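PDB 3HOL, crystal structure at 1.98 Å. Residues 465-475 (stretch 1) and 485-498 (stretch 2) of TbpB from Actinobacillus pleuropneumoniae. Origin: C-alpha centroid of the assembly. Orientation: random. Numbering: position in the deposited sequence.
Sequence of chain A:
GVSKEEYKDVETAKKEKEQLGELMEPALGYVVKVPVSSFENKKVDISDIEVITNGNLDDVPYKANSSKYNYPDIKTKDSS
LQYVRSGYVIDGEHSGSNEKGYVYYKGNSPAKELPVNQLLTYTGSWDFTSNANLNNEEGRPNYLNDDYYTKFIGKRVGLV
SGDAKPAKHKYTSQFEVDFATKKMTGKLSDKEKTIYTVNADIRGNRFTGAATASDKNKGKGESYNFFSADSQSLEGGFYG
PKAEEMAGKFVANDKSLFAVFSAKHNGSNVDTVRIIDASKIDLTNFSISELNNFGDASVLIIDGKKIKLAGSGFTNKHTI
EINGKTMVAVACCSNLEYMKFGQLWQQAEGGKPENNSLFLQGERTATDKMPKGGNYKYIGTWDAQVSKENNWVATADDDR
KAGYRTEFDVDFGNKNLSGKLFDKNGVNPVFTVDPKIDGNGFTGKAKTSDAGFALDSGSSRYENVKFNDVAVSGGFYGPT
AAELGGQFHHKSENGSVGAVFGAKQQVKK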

# COMPACT_ATOMS: atom_id res chain seq x y z
N VAL A 465 26.27 -4.81 -27.60
CA VAL A 465 25.42 -3.74 -27.09
C VAL A 465 26.24 -2.75 -26.27
O VAL A 465 27.16 -3.14 -25.52
CB VAL A 465 24.25 -4.26 -26.22
CG1 VAL A 465 23.45 -5.28 -26.97
CG2 VAL A 465 24.75 -4.84 -24.88
N LYS A 466 25.91 -1.47 -26.39
CA LYS A 466 26.50 -0.41 -25.56
C LYS A 466 25.42 0.47 -24.93
O LYS A 466 24.40 0.76 -25.58
CB LYS A 466 27.45 0.46 -26.37
CG LYS A 466 28.53 -0.36 -27.07
CD LYS A 466 29.36 0.49 -28.01
CE LYS A 466 30.27 -0.41 -28.85
NZ LYS A 466 31.16 0.37 -29.76
N PHE A 467 25.64 0.89 -23.69
CA PHE A 467 24.75 1.82 -23.02
C PHE A 467 25.57 2.92 -22.34
O PHE A 467 26.63 2.65 -21.76
CB PHE A 467 23.89 1.08 -21.98
CG PHE A 467 22.88 0.15 -22.58
CD1 PHE A 467 21.64 0.64 -23.05
CD2 PHE A 467 23.15 -1.22 -22.71
CE1 PHE A 467 20.70 -0.23 -23.64
CE2 PHE A 467 22.21 -2.10 -23.28
CZ PHE A 467 20.98 -1.60 -23.75
N ASN A 468 25.09 4.16 -22.46
CA ASN A 468 25.59 5.27 -21.66
C ASN A 468 24.48 6.12 -21.06
O ASN A 468 23.40 6.23 -21.66
CB ASN A 468 26.49 6.18 -22.50
CG ASN A 468 27.75 5.50 -22.89
OD1 ASN A 468 28.79 5.63 -22.21
ND2 ASN A 468 27.68 4.70 -23.97
N ASP A 469 24.74 6.73 -19.89
CA ASP A 469 23.83 7.71 -19.29
C ASP A 469 22.38 7.17 -19.05
O ASP A 469 21.39 7.94 -19.11
CB ASP A 469 23.82 9.04 -20.10
CG ASP A 469 24.70 10.16 -19.47
OD1 ASP A 469 25.26 9.99 -18.36
OD2 ASP A 469 24.81 11.26 -20.08
N VAL A 470 22.26 5.87 -18.77
CA VAL A 470 20.97 5.26 -18.38
C VAL A 470 20.67 5.57 -16.93
O VAL A 470 21.48 5.30 -16.05
CB VAL A 470 20.98 3.74 -18.60
CG1 VAL A 470 19.66 3.10 -18.18
CG2 VAL A 470 21.28 3.46 -20.07
N ALA A 471 19.49 6.16 -16.69
CA ALA A 471 19.11 6.57 -15.34
C ALA A 471 19.02 5.33 -14.44
O ALA A 471 18.45 4.31 -14.82
CB ALA A 471 17.78 7.34 -15.36
N VAL A 472 19.63 5.44 -13.27
CA VAL A 472 19.51 4.40 -12.26
C VAL A 472 19.02 5.10 -11.03
O VAL A 472 19.50 6.18 -10.70
CB VAL A 472 20.87 3.75 -11.89
CG1 VAL A 472 20.65 2.53 -10.93
CG2 VAL A 472 21.60 3.31 -13.10
N SER A 473 18.10 4.47 -10.31
CA SER A 473 17.71 5.01 -9.02
C SER A 473 17.36 3.86 -8.06
O SER A 473 17.02 2.76 -8.50
CB SER A 473 16.55 5.98 -9.18
OG SER A 473 15.40 5.25 -9.52
N GLY A 474 17.47 4.12 -6.76
CA GLY A 474 17.23 3.08 -5.77
C GLY A 474 17.31 3.61 -4.36
O GLY A 474 17.27 4.82 -4.13
N GLY A 475 17.35 2.70 -3.40
CA GLY A 475 17.35 3.12 -2.03
C GLY A 475 18.07 2.19 -1.08
O GLY A 475 18.50 1.09 -1.44
N GLY A 485 19.00 -1.54 -2.97
CA GLY A 485 18.46 -2.08 -4.21
C GLY A 485 18.12 -0.95 -5.17
O GLY A 485 18.06 0.22 -4.76
N GLY A 486 17.87 -1.28 -6.42
CA GLY A 486 17.46 -0.25 -7.37
C GLY A 486 17.20 -0.83 -8.74
O GLY A 486 17.17 -2.05 -8.91
N GLN A 487 17.01 0.05 -9.71
CA GLN A 487 16.54 -0.40 -11.01
C GLN A 487 16.92 0.60 -12.07
O GLN A 487 17.13 1.77 -11.81
CB GLN A 487 15.02 -0.57 -11.01
CG GLN A 487 14.29 0.71 -10.74
CD GLN A 487 13.10 0.52 -9.83
OE1 GLN A 487 13.23 0.30 -8.60
NE2 GLN A 487 11.91 0.63 -10.42
N PHE A 488 17.03 0.10 -13.29
CA PHE A 488 17.24 0.98 -14.41
C PHE A 488 16.61 0.33 -15.61
O PHE A 488 16.48 -0.90 -15.66
CB PHE A 488 18.73 1.31 -14.63
CG PHE A 488 19.67 0.08 -14.72
CD1 PHE A 488 20.01 -0.48 -15.97
CD2 PHE A 488 20.31 -0.42 -13.58
CE1 PHE A 488 20.93 -1.56 -16.07
CE2 PHE A 488 21.23 -1.52 -13.65
CZ PHE A 488 21.53 -2.08 -14.89
N HIS A 489 16.18 1.16 -16.56
CA HIS A 489 15.67 0.64 -17.82
C HIS A 489 15.89 1.65 -18.94
O HIS A 489 16.07 2.86 -18.71
CB HIS A 489 14.21 0.23 -17.71
CG HIS A 489 13.31 1.37 -17.35
ND1 HIS A 489 13.21 1.87 -16.07
CD2 HIS A 489 12.48 2.12 -18.12
CE1 HIS A 489 12.35 2.88 -16.06
NE2 HIS A 489 11.90 3.05 -17.29
N HIS A 490 15.92 1.16 -20.16
CA HIS A 490 16.19 2.01 -21.30
C HIS A 490 15.74 1.28 -22.55
O HIS A 490 15.73 0.04 -22.59
CB HIS A 490 17.67 2.37 -21.38
CG HIS A 490 17.98 3.33 -22.47
ND1 HIS A 490 17.69 4.68 -22.39
CD2 HIS A 490 18.51 3.13 -23.70
CE1 HIS A 490 18.05 5.27 -23.51
NE2 HIS A 490 18.55 4.35 -24.32
N LYS A 491 15.33 2.05 -23.55
CA LYS A 491 14.88 1.46 -24.81
C LYS A 491 15.23 2.42 -25.94
O LYS A 491 14.95 3.62 -25.86
CB LYS A 491 13.37 1.20 -24.74
CG LYS A 491 12.74 0.74 -26.04
CD LYS A 491 11.24 0.66 -25.88
CE LYS A 491 10.52 0.48 -27.20
NZ LYS A 491 9.11 0.05 -26.93
N SER A 492 15.90 1.89 -26.96
CA SER A 492 16.15 2.63 -28.21
C SER A 492 16.52 1.64 -29.29
O SER A 492 16.51 0.43 -29.06
CB SER A 492 17.23 3.72 -28.06
OG SER A 492 18.55 3.18 -28.15
N GLU A 493 16.84 2.17 -30.47
CA GLU A 493 17.27 1.36 -31.61
C GLU A 493 18.62 0.63 -31.33
O GLU A 493 18.85 -0.48 -31.79
CB GLU A 493 17.33 2.27 -32.85
CG GLU A 493 17.84 1.63 -34.10
CD GLU A 493 18.81 2.53 -34.87
OE1 GLU A 493 19.42 2.04 -35.85
OE2 GLU A 493 18.98 3.73 -34.48
N ASN A 494 19.47 1.27 -30.52
CA ASN A 494 20.78 0.74 -30.11
C ASN A 494 20.76 -0.26 -28.97
O ASN A 494 21.81 -0.61 -28.43
CB ASN A 494 21.73 1.91 -29.75
CG ASN A 494 21.97 2.82 -30.93
OD1 ASN A 494 21.76 2.41 -32.08
ND2 ASN A 494 22.42 4.05 -30.67
N GLY A 495 19.56 -0.71 -28.59
CA GLY A 495 19.43 -1.77 -27.58
C GLY A 495 18.52 -1.39 -26.43
O GLY A 495 18.33 -0.20 -26.15
N SER A 496 17.99 -2.39 -25.75
CA SER A 496 17.07 -2.19 -24.62
C SER A 496 17.57 -2.91 -23.37
O SER A 496 18.21 -3.97 -23.47
CB SER A 496 15.67 -2.73 -24.96
OG SER A 496 15.15 -2.08 -26.11
N VAL A 497 17.24 -2.38 -22.20
CA VAL A 497 17.51 -3.11 -20.94
C VAL A 497 16.46 -2.83 -19.88
O VAL A 497 15.91 -1.73 -19.80
CB VAL A 497 18.92 -2.79 -20.39
CG1 VAL A 497 19.17 -1.28 -20.30
CG2 VAL A 497 19.18 -3.50 -19.00
N GLY A 498 16.18 -3.85 -19.07
CA GLY A 498 15.43 -3.71 -17.82
C GLY A 498 16.18 -4.51 -16.76
O GLY A 498 16.58 -5.65 -17.01
O HOH W 1 24.58 -0.66 -28.78
O HOH W 2 16.19 3.83 -15.80
O HOH W 3 17.30 6.03 -19.01

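Where two antiparallel strands drift apart, side chains and water can take over from direct backbone pairing, and this contact in TbpB illustrates the principle. At its apolar centre lies Phe467, whose ring receives Val497 over one face: Val497 CG1 sits 4.0 Å from the ring centroid, 19° off the normal, in a CH-pi contact. The ring edge meets Gly495, with Phe467 CE1 3.5 Å from Gly495 O. A CB on Gly495 would crowd Phe467 CZ, and its backbone angles by themselves call for glycine. Nearby, Val470 CG1 packs 3.8 Å from His490 CB, while Val472 CG2 lies 3.8 Å from Phe488 CB.

Farther along, the strands close up. Ser473 N donates to Gln487 O (3.2 Å) and Gln487 N to Ser473 O (3.0 Å); Gly475 and Gly485 repeat the reciprocal pair. Between these pairs, Gly474 CA and Gly486 CA approach to 3.7 Å, a spacing that excludes side chains, since a CB on Gly474 would clash with Gly485 O and one on Gly486 with Ser473 O.

In the other direction the ladder opens, and water 2 bridges the gap, accepting from His489 N (2.8 Å) and donating to Ala471 O (2.5 Å). At the exposed edge, water 1 likewise links Lys466 N (2.9 Å) to Asn494 O (2.8 Å).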